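Local coordinates for protein D-threo-3-hydroxyaspartate dehydratase (Delftia, PDB 3WQC) that uses pyridoxal 5'-phosphate and a divalent metal ion to deaminate D-threo-3-hydroxyaspartate to oxaloacetate and ammonium, and also dehydrates D-serine, at residues D146-R151 with A183-E188; G177-H182 with A204-A209; Q196-R201 with T228-A233; D252-N257 with R297-Q302. One frame throughout, in Å; residues are numbered along the deposited sequence. Where two conformers were deposited one is given.

Interaction 1 of 4, residues D146-R151 with A183-E188; sequences DTDGHR and AGSSYE. With PLP (pyridoxal-5'-phosphate), chain J.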
loop_
_atom_site.group_PDB
_atom_site.type_symbol
_atom_site.label_atom_id
_atom_site.label_comp_id
_atom_site.label_asym_id
_atom_site.label_seq_id
_atom_site.Cartn_x
_atom_site.Cartn_y
_atom_site.Cartn_z
ATOM N N ASP B 146 -15.662 23.301 3.199
ATOM C CA ASP B 146 -14.210 23.498 3.004
ATOM C C ASP B 146 -13.841 24.669 3.929
ATOM O O ASP B 146 -14.281 25.830 3.717
ATOM C CB ASP B 146 -13.940 23.903 1.550
ATOM C CG ASP B 146 -12.489 24.210 1.292
ATOM O OD1 ASP B 146 -11.694 24.094 2.246
ATOM O OD2 ASP B 146 -12.155 24.605 0.139
ATOM N N THR B 147 -13.146 24.388 5.033
ATOM C CA THR B 147 -12.758 25.417 5.995
ATOM C C THR B 147 -11.289 25.775 5.871
ATOM O O THR B 147 -10.877 26.799 6.439
ATOM C CB THR B 147 -13.062 25.002 7.460
ATOM O OG1 THR B 147 -12.417 23.726 7.751
ATOM C CG2 THR B 147 -14.551 24.876 7.694
ATOM N N ASP B 148 -10.473 24.993 5.133
ATOM C CA ASP B 148 -9.034 25.279 5.044
ATOM C C ASP B 148 -8.351 25.086 3.675
ATOM O O ASP B 148 -7.100 25.155 3.592
ATOM C CB ASP B 148 -8.310 24.474 6.136
ATOM C CG ASP B 148 -8.279 22.973 5.760
ATOM O OD1 ASP B 148 -9.113 22.564 4.882
ATOM O OD2 ASP B 148 -7.456 22.226 6.368
ATOM N N GLY B 149 -9.136 24.837 2.597
ATOM C CA GLY B 149 -8.624 24.661 1.270
ATOM C C GLY B 149 -8.031 23.300 0.981
ATOM O O GLY B 149 -7.370 23.111 -0.023
ATOM N N HIS B 150 -8.220 22.356 1.908
ATOM C CA HIS B 150 -7.563 21.071 1.816
ATOM C C HIS B 150 -8.063 20.215 0.655
ATOM O O HIS B 150 -7.190 19.600 -0.067
ATOM C CB HIS B 150 -7.770 20.290 3.166
ATOM C CG HIS B 150 -7.154 18.947 3.188
ATOM N ND1 HIS B 150 -5.768 18.753 3.123
ATOM C CD2 HIS B 150 -7.742 17.669 3.403
ATOM C CE1 HIS B 150 -5.531 17.382 3.193
ATOM N NE2 HIS B 150 -6.715 16.740 3.378
ATOM N N ARG B 151 -9.396 20.065 0.493
ATOM C CA ARG B 151 -9.885 18.965 -0.357
ATOM C C ARG B 151 -11.375 19.316 -0.746
ATOM O O ARG B 151 -11.546 20.258 -1.445
ATOM C CB ARG B 151 -9.857 17.613 0.436
ATOM C CG ARG B 151 -10.025 16.344 -0.429
ATOM C CD ARG B 151 -9.660 15.199 0.507
ATOM N NE ARG B 151 -10.601 14.974 1.592
ATOM C CZ ARG B 151 -10.348 14.175 2.684
ATOM N NH1 ARG B 151 -9.109 13.663 2.872
ATOM N NH2 ARG B 151 -11.336 13.871 3.540
ATOM N N ALA B 183 -10.273 19.457 8.627
ATOM C CA ALA B 183 -9.205 20.428 8.336
ATOM C C ALA B 183 -7.882 19.690 8.103
ATOM O O ALA B 183 -6.970 19.715 8.953
ATOM C CB ALA B 183 -9.108 21.504 9.415
ATOM N N GLY B 184 -7.773 18.938 7.000
ATOM C CA GLY B 184 -6.601 18.068 6.700
ATOM C C GLY B 184 -5.312 18.830 6.480
ATOM O O GLY B 184 -4.232 18.217 6.489
ATOM N N SER B 185 -5.384 20.157 6.324
ATOM C CA SER B 185 -4.173 20.962 6.190
ATOM C C SER B 185 -3.469 20.988 7.539
ATOM O O SER B 185 -2.290 21.415 7.548
ATOM C CB SER B 185 -4.451 22.415 5.775
ATOM O OG SER B 185 -5.125 23.139 6.824
ATOM N N SER B 186 -4.058 20.479 8.631
ATOM C CA SER B 186 -3.360 20.396 9.932
ATOM C C SER B 186 -2.068 19.526 9.813
ATOM O O SER B 186 -1.124 19.699 10.637
ATOM C CB SER B 186 -4.292 19.846 11.008
ATOM O OG SER B 186 -4.570 18.448 10.742
ATOM N N TYR B 187 -1.995 18.671 8.795
ATOM C CA TYR B 187 -0.827 17.760 8.678
ATOM C C TYR B 187 0.375 18.480 8.185
ATOM O O TYR B 187 1.469 17.936 8.236
ATOM C CB TYR B 187 -1.175 16.640 7.717
ATOM C CG TYR B 187 -1.981 15.526 8.389
ATOM C CD1 TYR B 187 -3.213 15.749 9.060
ATOM C CD2 TYR B 187 -1.512 14.190 8.323
ATOM C CE1 TYR B 187 -3.951 14.698 9.613
ATOM C CE2 TYR B 187 -2.238 13.148 8.911
ATOM C CZ TYR B 187 -3.443 13.382 9.535
ATOM O OH TYR B 187 -4.113 12.336 10.114
ATOM N N GLU B 188 0.199 19.740 7.731
ATOM C CA GLU B 188 1.353 20.545 7.290
ATOM C C GLU B 188 1.942 21.330 8.464
ATOM O O GLU B 188 2.966 22.020 8.250
ATOM C CB GLU B 188 0.904 21.501 6.169
ATOM C CG GLU B 188 0.496 20.797 4.836
ATOM C CD GLU B 188 -0.577 21.594 4.095
ATOM O OE1 GLU B 188 -0.599 22.861 4.142
ATOM O OE2 GLU B 188 -1.457 20.947 3.489
HETATM N N1 PLP J . -12.734 13.120 8.745
HETATM C C2 PLP J . -12.561 12.811 7.444
HETATM C C2A PLP J . -13.551 13.276 6.401
HETATM C C3 PLP J . -11.419 12.012 7.066
HETATM O O3 PLP J . -11.265 11.689 5.791
HETATM C C4 PLP J . -10.505 11.608 8.102
HETATM C C4A PLP J . -9.396 10.785 7.744
HETATM C C5 PLP J . -10.773 11.982 9.453
HETATM C C6 PLP J . -11.873 12.810 9.718
HETATM C C5A PLP J . -9.842 11.587 10.573
HETATM O O4P PLP J . -8.542 12.320 10.401
HETATM P P PLP J . -7.286 11.764 11.224
HETATM O O1P PLP J . -7.816 11.591 12.598
HETATM O O2P PLP J . -6.302 12.877 11.122
HETATM O O3P PLP J . -6.862 10.468 10.664
HETATM O O HOH W 1 -4.031 21.248 2.429
#
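Two loops meet through the carboxylate of Asp148 and the imidazole of His150. Asp148 holds CG between its own N and carbonyl carbon (chi1 73°), the crowded position, and this turns OD2 to the start of the 3-10 segment 184-188. OD2 accepts two bonds there. Ser185 N donates to Asp148 OD2 at 2.9 Å, on the syn lone pair. Ser185 OG, itself in the crowded position (chi1 68°), donates to Asp148 OD2 at 2.5 Å, from above the carboxylate plane. The other oxygen, OD1, takes His150 N in an Asx turn, so the carboxylate is fixed at both ends. Asp146 OD1 receives Gly149 N at 2.7 Å in a second Asx motif.

His150 puts CG anti to its backbone N (chi1 179°) and lays its ring on Gly184. Gly184 CA sits over the ring centre, 3.5 Å from the centroid, a CH-pi contact. At the ring edge one water joins His150 ND1 to Glu188 OE2.

Beyond the contact, each loop sends one side chain to the cofactor. Arg151, bent at chi3, donates NH2 to O3 of PLP at 3.1 Å. Tyr187 OH donates to O2P of PLP at 2.5 Å, a very short bond. Asn328 of the second subunit accepts from Arg151 NH1. The loops follow strands 140-146 and 175-180, and they line the cofactor pocket at the C-terminal ends of barrel strands, as in the alanine racemase-type TIM barrel.

Interaction 2 of 4, residues G177-H182 with A204-A209; sequences GGVLTH and AGCVQA. With PLP (pyridoxal-5'-phosphate), chain J.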
loop_
_atom_site.group_PDB
_atom_site.type_symbol
_atom_site.label_atom_id
_atom_site.label_comp_id
_atom_site.label_asym_id
_atom_site.label_seq_id
_atom_site.Cartn_x
_atom_site.Cartn_y
_atom_site.Cartn_z
ATOM N N GLY B 177 -29.143 16.710 7.524
ATOM C CA GLY B 177 -28.865 16.302 8.877
ATOM C C GLY B 177 -27.764 17.090 9.548
ATOM O O GLY B 177 -27.556 16.975 10.784
ATOM N N GLY B 178 -26.987 17.890 8.788
ATOM C CA GLY B 178 -25.853 18.533 9.422
ATOM C C GLY B 178 -24.870 19.031 8.391
ATOM O O GLY B 178 -25.068 18.924 7.175
ATOM N N VAL B 179 -23.746 19.569 8.926
ATOM C CA VAL B 179 -22.583 19.967 8.135
ATOM C C VAL B 179 -21.360 19.304 8.740
ATOM O O VAL B 179 -21.309 19.011 9.961
ATOM C CB VAL B 179 -22.333 21.507 8.114
ATOM C CG1 VAL B 179 -23.407 22.141 7.219
ATOM C CG2 VAL B 179 -22.396 22.147 9.530
ATOM N N LEU B 180 -20.323 19.059 7.917
ATOM C CA LEU B 180 -19.100 18.518 8.462
ATOM C C LEU B 180 -17.919 19.169 7.737
ATOM O O LEU B 180 -18.058 19.580 6.551
ATOM C CB LEU B 180 -18.992 16.968 8.336
ATOM C CG LEU B 180 -18.717 16.401 6.929
ATOM C CD1 LEU B 180 -18.220 14.932 7.058
ATOM C CD2 LEU B 180 -19.950 16.442 5.986
ATOM N N THR B 181 -16.744 19.163 8.386
ATOM C CA THR B 181 -15.551 19.657 7.744
ATOM C C THR B 181 -14.386 18.808 8.258
ATOM O O THR B 181 -14.486 18.270 9.402
ATOM C CB THR B 181 -15.278 21.176 8.034
ATOM O OG1 THR B 181 -14.228 21.578 7.126
ATOM C CG2 THR B 181 -14.878 21.414 9.451
ATOM N N HIS B 182 -13.315 18.700 7.451
ATOM C CA HIS B 182 -12.098 18.052 7.884
ATOM C C HIS B 182 -10.970 18.936 7.582
ATOM O O HIS B 182 -10.646 19.191 6.357
ATOM C CB HIS B 182 -11.980 16.750 7.059
ATOM C CG HIS B 182 -10.668 16.022 7.188
ATOM N ND1 HIS B 182 -10.146 15.504 8.397
ATOM C CD2 HIS B 182 -9.719 15.706 6.187
ATOM C CE1 HIS B 182 -8.949 14.845 8.080
ATOM N NE2 HIS B 182 -8.688 15.004 6.806
ATOM N N ALA B 204 -14.850 27.448 13.624
ATOM C CA ALA B 204 -15.593 28.704 13.239
ATOM C C ALA B 204 -16.225 28.571 11.866
ATOM O O ALA B 204 -17.393 28.962 11.663
ATOM C CB ALA B 204 -14.647 29.920 13.265
ATOM N N GLY B 205 -15.516 27.952 10.915
ATOM C CA GLY B 205 -16.053 27.843 9.559
ATOM C C GLY B 205 -17.201 26.828 9.514
ATOM O O GLY B 205 -18.203 27.092 8.823
ATOM N N CYS B 206 -17.107 25.687 10.228
ATOM C CA CYS B 206 -18.215 24.722 10.154
ATOM C C CYS B 206 -19.455 25.332 10.808
ATOM O O CYS B 206 -20.565 25.148 10.341
ATOM C CB CYS B 206 -17.741 23.417 10.797
ATOM S SG CYS B 206 -18.679 22.043 10.107
ATOM N N VAL B 207 -19.257 25.960 12.001
ATOM C CA VAL B 207 -20.396 26.562 12.690
ATOM C C VAL B 207 -20.957 27.725 11.840
ATOM O O VAL B 207 -22.204 27.825 11.772
ATOM C CB VAL B 207 -19.899 27.031 14.092
ATOM C CG1 VAL B 207 -21.012 27.881 14.749
ATOM C CG2 VAL B 207 -19.622 25.805 15.000
ATOM N N GLN B 208 -20.105 28.491 11.159
ATOM C CA GLN B 208 -20.626 29.552 10.271
ATOM C C GLN B 208 -21.558 28.966 9.219
ATOM O O GLN B 208 -22.651 29.512 8.949
ATOM C CB GLN B 208 -19.453 30.267 9.563
ATOM C CG GLN B 208 -19.801 31.318 8.504
ATOM C CD GLN B 208 -18.576 31.892 7.794
ATOM O OE1 GLN B 208 -17.452 31.406 8.035
ATOM N NE2 GLN B 208 -18.782 32.668 6.783
ATOM N N ALA B 209 -21.142 27.830 8.617
ATOM C CA ALA B 209 -22.014 27.233 7.567
ATOM C C ALA B 209 -23.331 26.794 8.199
ATOM O O ALA B 209 -24.411 26.983 7.596
ATOM C CB ALA B 209 -21.292 26.033 6.946
HETATM N N1 PLP J . -12.734 13.120 8.745
HETATM C C2 PLP J . -12.561 12.811 7.444
HETATM C C2A PLP J . -13.551 13.276 6.401
HETATM C C3 PLP J . -11.419 12.012 7.066
HETATM O O3 PLP J . -11.265 11.689 5.791
HETATM C C4 PLP J . -10.505 11.608 8.102
HETATM C C4A PLP J . -9.396 10.785 7.744
HETATM C C5 PLP J . -10.773 11.982 9.453
HETATM C C6 PLP J . -11.873 12.810 9.718
HETATM C C5A PLP J . -9.842 11.587 10.573
HETATM O O4P PLP J . -8.542 12.320 10.401
HETATM P P PLP J . -7.286 11.764 11.224
HETATM O O1P PLP J . -7.816 11.591 12.598
HETATM O O2P PLP J . -6.302 12.877 11.122
HETATM O O3P PLP J . -6.862 10.468 10.664
#
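Cys206 carries this contact. Its SG lies anti to the backbone N (chi1 -154°) and reaches from helix 192-215 onto strand 175-180. Cys206 SG meets Val179 CG2 at 3.8 Å and Leu180 C at the same distance. Cys206 CB rests 3.7 Å from Thr181 CG2. The Val179 and Thr181 methyls both hold the crowded position between backbone N and carbonyl carbon, so they flank the sulfur. Val179 CG2 also lies against the backbone, 3.6 Å from Cys206 O.

The strand runs into the helix by way of the loop that carries Tyr187. The axes of strand 177-180 and helix 204-209 run roughly antiparallel, at 148°, and are 8.2 Å apart at closest approach. This is the beta-alpha packing of a TIM barrel, with the helix outside the parallel sheet. Leu180 points away from the helix. Two residues on from Leu180, His182 lays a ring face over the PLP ring, near C3, and its ND1 is hydrogen-bonded to Gly226 O.

Packing slackens toward Ala209, whose CB stays 4.4 Å from Val179 CG1. On the outer side of the helix, Gln208 extends into solvent and touches a crystal neighbour. Thr181 OG1 turns from the sulfur to Ile145 O and Thr147 OG1.

Interaction 3 of 4, residues Q196-R201 with T228-A233; sequences QALAER and TPTALA. With PLP (pyridoxal-5'-phosphate), chain J.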
loop_
_atom_site.group_PDB
_atom_site.type_symbol
_atom_site.label_atom_id
_atom_site.label_comp_id
_atom_site.label_asym_id
_atom_site.label_seq_id
_atom_site.Cartn_x
_atom_site.Cartn_y
_atom_site.Cartn_z
ATOM N N GLN B 196 -3.615 25.157 17.178
ATOM C CA GLN B 196 -4.737 25.686 17.929
ATOM C C GLN B 196 -5.509 26.684 17.038
ATOM O O GLN B 196 -6.747 26.697 17.033
ATOM C CB GLN B 196 -4.244 26.373 19.237
ATOM C CG GLN B 196 -5.379 26.982 20.106
ATOM C CD GLN B 196 -4.848 27.652 21.382
ATOM O OE1 GLN B 196 -4.154 27.049 22.174
ATOM N NE2 GLN B 196 -5.167 28.893 21.547
ATOM N N ALA B 197 -4.785 27.497 16.277
ATOM C CA ALA B 197 -5.422 28.517 15.391
ATOM C C ALA B 197 -6.189 27.802 14.289
ATOM O O ALA B 197 -7.332 28.214 13.983
ATOM C CB ALA B 197 -4.359 29.473 14.776
ATOM N N LEU B 198 -5.630 26.739 13.703
ATOM C CA LEU B 198 -6.335 26.028 12.602
ATOM C C LEU B 198 -7.568 25.345 13.191
ATOM O O LEU B 198 -8.597 25.354 12.533
ATOM C CB LEU B 198 -5.368 25.058 11.882
ATOM C CG LEU B 198 -6.117 24.217 10.793
ATOM C CD1 LEU B 198 -6.673 25.088 9.663
ATOM C CD2 LEU B 198 -5.112 23.194 10.315
ATOM N N ALA B 199 -7.474 24.779 14.412
ATOM C CA ALA B 199 -8.614 24.092 15.028
ATOM C C ALA B 199 -9.727 25.135 15.156
ATOM O O ALA B 199 -10.925 24.786 14.995
ATOM C CB ALA B 199 -8.247 23.423 16.339
ATOM N N GLU B 200 -9.379 26.347 15.613
ATOM C CA GLU B 200 -10.409 27.459 15.752
ATOM C C GLU B 200 -10.996 27.847 14.359
ATOM O O GLU B 200 -12.228 28.048 14.256
ATOM C CB GLU B 200 -9.811 28.661 16.449
ATOM C CG GLU B 200 -10.761 29.864 16.459
ATOM C CD GLU B 200 -12.095 29.665 17.126
ATOM O OE1 GLU B 200 -12.977 30.517 16.803
ATOM O OE2 GLU B 200 -12.346 28.697 17.908
ATOM N N ARG B 201 -10.178 27.920 13.309
ATOM C CA ARG B 201 -10.686 28.229 11.935
ATOM C C ARG B 201 -11.643 27.104 11.497
ATOM O O ARG B 201 -12.704 27.366 10.874
ATOM C CB ARG B 201 -9.525 28.321 10.937
ATOM C CG ARG B 201 -9.777 28.567 9.486
ATOM C CD ARG B 201 -8.409 28.810 8.721
ATOM N NE ARG B 201 -8.654 28.675 7.323
ATOM C CZ ARG B 201 -9.007 29.684 6.548
ATOM N NH1 ARG B 201 -9.072 30.926 7.053
ATOM N NH2 ARG B 201 -9.216 29.474 5.264
ATOM N N THR B 228 -7.073 14.378 13.571
ATOM C CA THR B 228 -6.479 14.049 14.869
ATOM C C THR B 228 -5.752 15.305 15.414
ATOM O O THR B 228 -5.900 15.612 16.592
ATOM C CB THR B 228 -5.575 12.774 14.749
ATOM O OG1 THR B 228 -6.463 11.666 14.837
ATOM C CG2 THR B 228 -4.602 12.721 15.971
ATOM N N PRO B 229 -4.911 15.981 14.593
ATOM C CA PRO B 229 -4.171 17.132 15.225
ATOM C C PRO B 229 -5.130 18.225 15.764
ATOM O O PRO B 229 -4.859 18.801 16.824
ATOM C CB PRO B 229 -3.307 17.640 14.083
ATOM C CG PRO B 229 -3.120 16.379 13.164
ATOM C CD PRO B 229 -4.447 15.686 13.220
ATOM N N THR B 230 -6.173 18.585 14.988
ATOM C CA THR B 230 -7.072 19.674 15.470
ATOM C C THR B 230 -7.957 19.163 16.580
ATOM O O THR B 230 -8.322 19.943 17.462
ATOM C CB THR B 230 -7.948 20.283 14.365
ATOM O OG1 THR B 230 -8.632 19.231 13.637
ATOM C CG2 THR B 230 -7.047 21.056 13.392
ATOM N N ALA B 231 -8.307 17.867 16.597
ATOM C CA ALA B 231 -9.078 17.341 17.771
ATOM C C ALA B 231 -8.314 17.551 19.078
ATOM O O ALA B 231 -8.886 17.879 20.130
ATOM C CB ALA B 231 -9.461 15.876 17.634
ATOM N N LEU B 232 -7.004 17.280 19.004
ATOM C CA LEU B 232 -6.133 17.367 20.183
ATOM C C LEU B 232 -5.716 18.784 20.559
ATOM O O LEU B 232 -5.310 19.051 21.705
ATOM C CB LEU B 232 -4.912 16.483 20.001
ATOM C CG LEU B 232 -5.291 14.964 19.981
ATOM C CD1 LEU B 232 -4.061 14.113 19.537
ATOM C CD2 LEU B 232 -5.899 14.457 21.300
ATOM N N ALA B 233 -5.882 19.711 19.614
ATOM C CA ALA B 233 -5.393 21.084 19.807
ATOM C C ALA B 233 -6.525 22.093 20.073
ATOM O O ALA B 233 -6.199 23.210 20.552
ATOM C CB ALA B 233 -4.524 21.521 18.637
HETATM N N1 PLP J . -12.734 13.120 8.745
HETATM C C2 PLP J . -12.561 12.811 7.444
HETATM C C2A PLP J . -13.551 13.276 6.401
HETATM C C3 PLP J . -11.419 12.012 7.066
HETATM O O3 PLP J . -11.265 11.689 5.791
HETATM C C4 PLP J . -10.505 11.608 8.102
HETATM C C4A PLP J . -9.396 10.785 7.744
HETATM C C5 PLP J . -10.773 11.982 9.453
HETATM C C6 PLP J . -11.873 12.810 9.718
HETATM C C5A PLP J . -9.842 11.587 10.573
HETATM O O4P PLP J . -8.542 12.320 10.401
HETATM P P PLP J . -7.286 11.764 11.224
HETATM O O1P PLP J . -7.816 11.591 12.598
HETATM O O2P PLP J . -6.302 12.877 11.122
HETATM O O3P PLP J . -6.862 10.468 10.664
#
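Ala199 CB overlaps the side chain of Thr230, with Ala199 CB 3.7 Å from Thr230 CB. The same methyl lies 3.7 Å from Thr230 O. The small alanine lets the two backbones come close, and the CA atoms of Ala199 and Thr230 are 4.7 Å apart. Thr230 CG2 is anti to its carbonyl carbon and leans on the helix backbone, 3.8 Å from Ala199 CA. Leu198 crosses this threonine obliquely, its CG 4.2 Å from Thr230 CG2.

Thr230 OG1 takes the crowded position (chi1 51°). It is hydrogen-bonded to Ser227 OG and Glu202 OE1, so the polar branch is satisfied while the methyl packs. One turn on, Ala233 CB faces Gln196 N at 4.0 Å. Gln196 comes in only with the base of its extended chain, and its amide end extends away from helix 228-233.

The N-terminal end of helix 228-233, at Thr228, meets the cofactor. Thr228 N donates to O2P of PLP in an almost straight bond (179°). Thr228 OG1 donates to O1P of PLP at 2.6 Å. The helix N-terminus thus holds the phosphate, and its dipole would probably help stabilise that charge.

Helices 196-201, part of helix 192-215, and 228-233 cross nearly at right angles (-97°), with their axes 8.4 Å apart at closest approach. Helix 228-233 follows strand 222-225 and is also packed by Met37 of helix 27-44 and Met255 of helix 253-258.

Interaction 4 of 4, residues D252-N257 with R297-Q302; sequences DLVMRN and RGTARQ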
loop_
_atom_site.group_PDB
_atom_site.type_symbol
_atom_site.label_atom_id
_atom_site.label_comp_id
_atom_site.label_asym_id
_atom_site.label_seq_id
_atom_site.Cartn_x
_atom_site.Cartn_y
_atom_site.Cartn_z
ATOM N N ASP B 252 1.515 7.611 14.807
ATOM C CA ASP B 252 2.554 7.288 13.852
ATOM C C ASP B 252 3.588 8.361 13.860
ATOM O O ASP B 252 3.497 9.316 14.698
ATOM C CB ASP B 252 1.960 6.989 12.449
ATOM C CG ASP B 252 1.208 8.195 11.861
ATOM O OD1 ASP B 252 1.600 9.344 12.226
ATOM O OD2 ASP B 252 0.258 8.010 11.066
ATOM N N LEU B 253 4.633 8.235 13.030
ATOM C CA LEU B 253 5.716 9.205 13.100
ATOM C C LEU B 253 5.372 10.565 12.480
ATOM O O LEU B 253 5.882 11.603 12.910
ATOM C CB LEU B 253 6.967 8.678 12.394
ATOM C CG LEU B 253 7.536 7.404 13.129
ATOM C CD1 LEU B 253 8.565 6.771 12.179
ATOM C CD2 LEU B 253 8.172 7.835 14.455
ATOM N N VAL B 254 4.452 10.573 11.506
ATOM C CA VAL B 254 3.940 11.878 10.988
ATOM C C VAL B 254 3.254 12.621 12.167
ATOM O O VAL B 254 3.517 13.820 12.340
ATOM C CB VAL B 254 2.962 11.640 9.825
ATOM C CG1 VAL B 254 2.072 12.860 9.584
ATOM C CG2 VAL B 254 3.810 11.341 8.596
ATOM N N MET B 255 2.462 11.961 12.996
ATOM C CA MET B 255 1.812 12.604 14.164
ATOM C C MET B 255 2.844 13.038 15.182
ATOM O O MET B 255 2.711 14.128 15.795
ATOM C CB MET B 255 0.781 11.706 14.867
ATOM C CG MET B 255 -0.476 11.460 14.015
ATOM S SD MET B 255 -1.538 12.908 13.821
ATOM C CE MET B 255 -1.652 13.209 12.055
ATOM N N ARG B 256 3.863 12.217 15.410
ATOM C CA ARG B 256 4.966 12.575 16.333
ATOM C C ARG B 256 5.607 13.887 15.835
ATOM O O ARG B 256 5.841 14.843 16.640
ATOM C CB ARG B 256 6.012 11.450 16.343
ATOM C CG ARG B 256 7.157 11.749 17.303
ATOM C CD ARG B 256 8.291 12.470 16.546
ATOM N NE ARG B 256 9.527 12.515 17.327
ATOM C CZ ARG B 256 10.650 13.127 16.917
ATOM N NH1 ARG B 256 10.721 13.753 15.720
ATOM N NH2 ARG B 256 11.730 13.093 17.712
ATOM N N ASN B 257 5.881 14.020 14.521
ATOM C CA ASN B 257 6.490 15.203 13.991
ATOM C C ASN B 257 5.562 16.443 14.028
ATOM O O ASN B 257 6.054 17.591 14.186
ATOM C CB ASN B 257 6.971 15.002 12.596
ATOM C CG ASN B 257 8.276 14.228 12.541
ATOM O OD1 ASN B 257 9.043 14.239 13.531
ATOM N ND2 ASN B 257 8.608 13.677 11.360
ATOM N N ARG B 297 5.813 8.220 2.649
ATOM C CA ARG B 297 7.048 8.864 3.133
ATOM C C ARG B 297 6.646 10.229 3.707
ATOM O O ARG B 297 7.347 11.235 3.435
ATOM C CB ARG B 297 8.088 8.946 2.009
ATOM C CG ARG B 297 8.700 7.545 1.720
ATOM C CD ARG B 297 9.663 7.168 2.814
ATOM N NE ARG B 297 10.923 7.987 2.678
ATOM C CZ ARG B 297 11.242 9.034 3.482
ATOM N NH1 ARG B 297 12.303 9.772 3.092
ATOM N NH2 ARG B 297 10.493 9.349 4.594
ATOM N N GLY B 298 5.530 10.289 4.459
ATOM C CA GLY B 298 5.088 11.594 4.971
ATOM C C GLY B 298 6.089 12.314 5.835
ATOM O O GLY B 298 6.043 13.558 5.900
ATOM N N THR B 299 7.033 11.591 6.499
ATOM C CA THR B 299 7.999 12.296 7.324
ATOM C C THR B 299 9.080 12.985 6.501
ATOM O O THR B 299 9.829 13.826 7.098
ATOM C CB THR B 299 8.648 11.372 8.357
ATOM O OG1 THR B 299 9.463 10.361 7.692
ATOM C CG2 THR B 299 7.578 10.735 9.295
ATOM N N ALA B 300 9.176 12.711 5.180
ATOM C CA ALA B 300 10.272 13.253 4.341
ATOM C C ALA B 300 10.324 14.778 4.355
ATOM O O ALA B 300 11.415 15.348 4.364
ATOM C CB ALA B 300 10.226 12.780 2.917
ATOM N N ARG B 301 9.201 15.417 4.445
ATOM C CA ARG B 301 9.225 16.895 4.412
ATOM C C ARG B 301 9.099 17.518 5.814
ATOM O O ARG B 301 8.987 18.746 5.944
ATOM C CB ARG B 301 8.049 17.397 3.610
ATOM C CG ARG B 301 6.682 16.966 4.210
ATOM C CD ARG B 301 6.448 15.471 4.028
ATOM N NE ARG B 301 6.647 15.125 2.605
ATOM C CZ ARG B 301 5.673 15.027 1.695
ATOM N NH1 ARG B 301 4.395 15.189 2.011
ATOM N NH2 ARG B 301 5.990 14.736 0.450
ATOM N N GLN B 302 9.011 16.727 6.862
ATOM C CA GLN B 302 8.792 17.221 8.190
ATOM C C GLN B 302 10.138 17.501 8.880
ATOM O O GLN B 302 11.183 17.382 8.232
ATOM C CB GLN B 302 7.998 16.211 9.008
ATOM C CG GLN B 302 6.569 16.022 8.485
ATOM C CD GLN B 302 5.842 15.128 9.445
ATOM O OE1 GLN B 302 6.250 13.938 9.626
ATOM N NE2 GLN B 302 4.713 15.587 10.029
#
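The amide planes of Asn257 and Gln302 stand 73° apart. Asn257 ND2 lies above the carbonyl plane of Gln302 and donates to OE1 at 2.9 Å, while OE1 stays near the plane of the Asn257 amide. Edge-on, Gln302 NE2 reaches Val254 O at 3.1 Å, in the carbonyl plane and on a lone pair. Arg256 NH1 meets Asn257 OD1 in the guanidinium plane, nearly along the C=O axis.

The motif is an N-capped helix, 253-258, docked on a loop of the serine dehydratase-like domain. Asp252 is the N-cap, and its OD1 accepts from Met255 N at 2.9 Å. Gln302, with an extended chain, spans Val254 and Asn257, one turn apart, and so ties the loop along the helix flank.

Beside the amides the packing is apolar. Thr299 CG2 touches Leu253 CB at 3.8 Å and also packs on Val254 CG2. The Thr299 OG1 takes the crowded position (chi1 66°) and turns to Asn360 OD1. Asn257 ND2 has a second acceptor in Gln304 O. Gly298 passes close to Val254. Val254 CG2 rests 3.7 Å from Gly298 C.

Interactions 1, 2 and 3 all belong to the barrel domain, and each has a residue at the cofactor. Interaction 4 joins that domain to the second one and lies away from the annotated sites. Interactions 2 and 3 share helix 192-215. Interaction 2 is wholly buried and rests on apolar contact. Interaction 4 is also buried. Interaction 3 is partly buried, like interaction 1, and packs small side chains. Interactions 1 and 4, where loops are held, rely on side-chain hydrogen bonds: a carboxylate in 1, amides in 4. Interactions 1 and 2 meet at the hydroxyls of Thr147 and Thr181. Met255 of interaction 4 packs on Tyr187 of interaction 1 and on Thr228 and Pro229 of interaction 3.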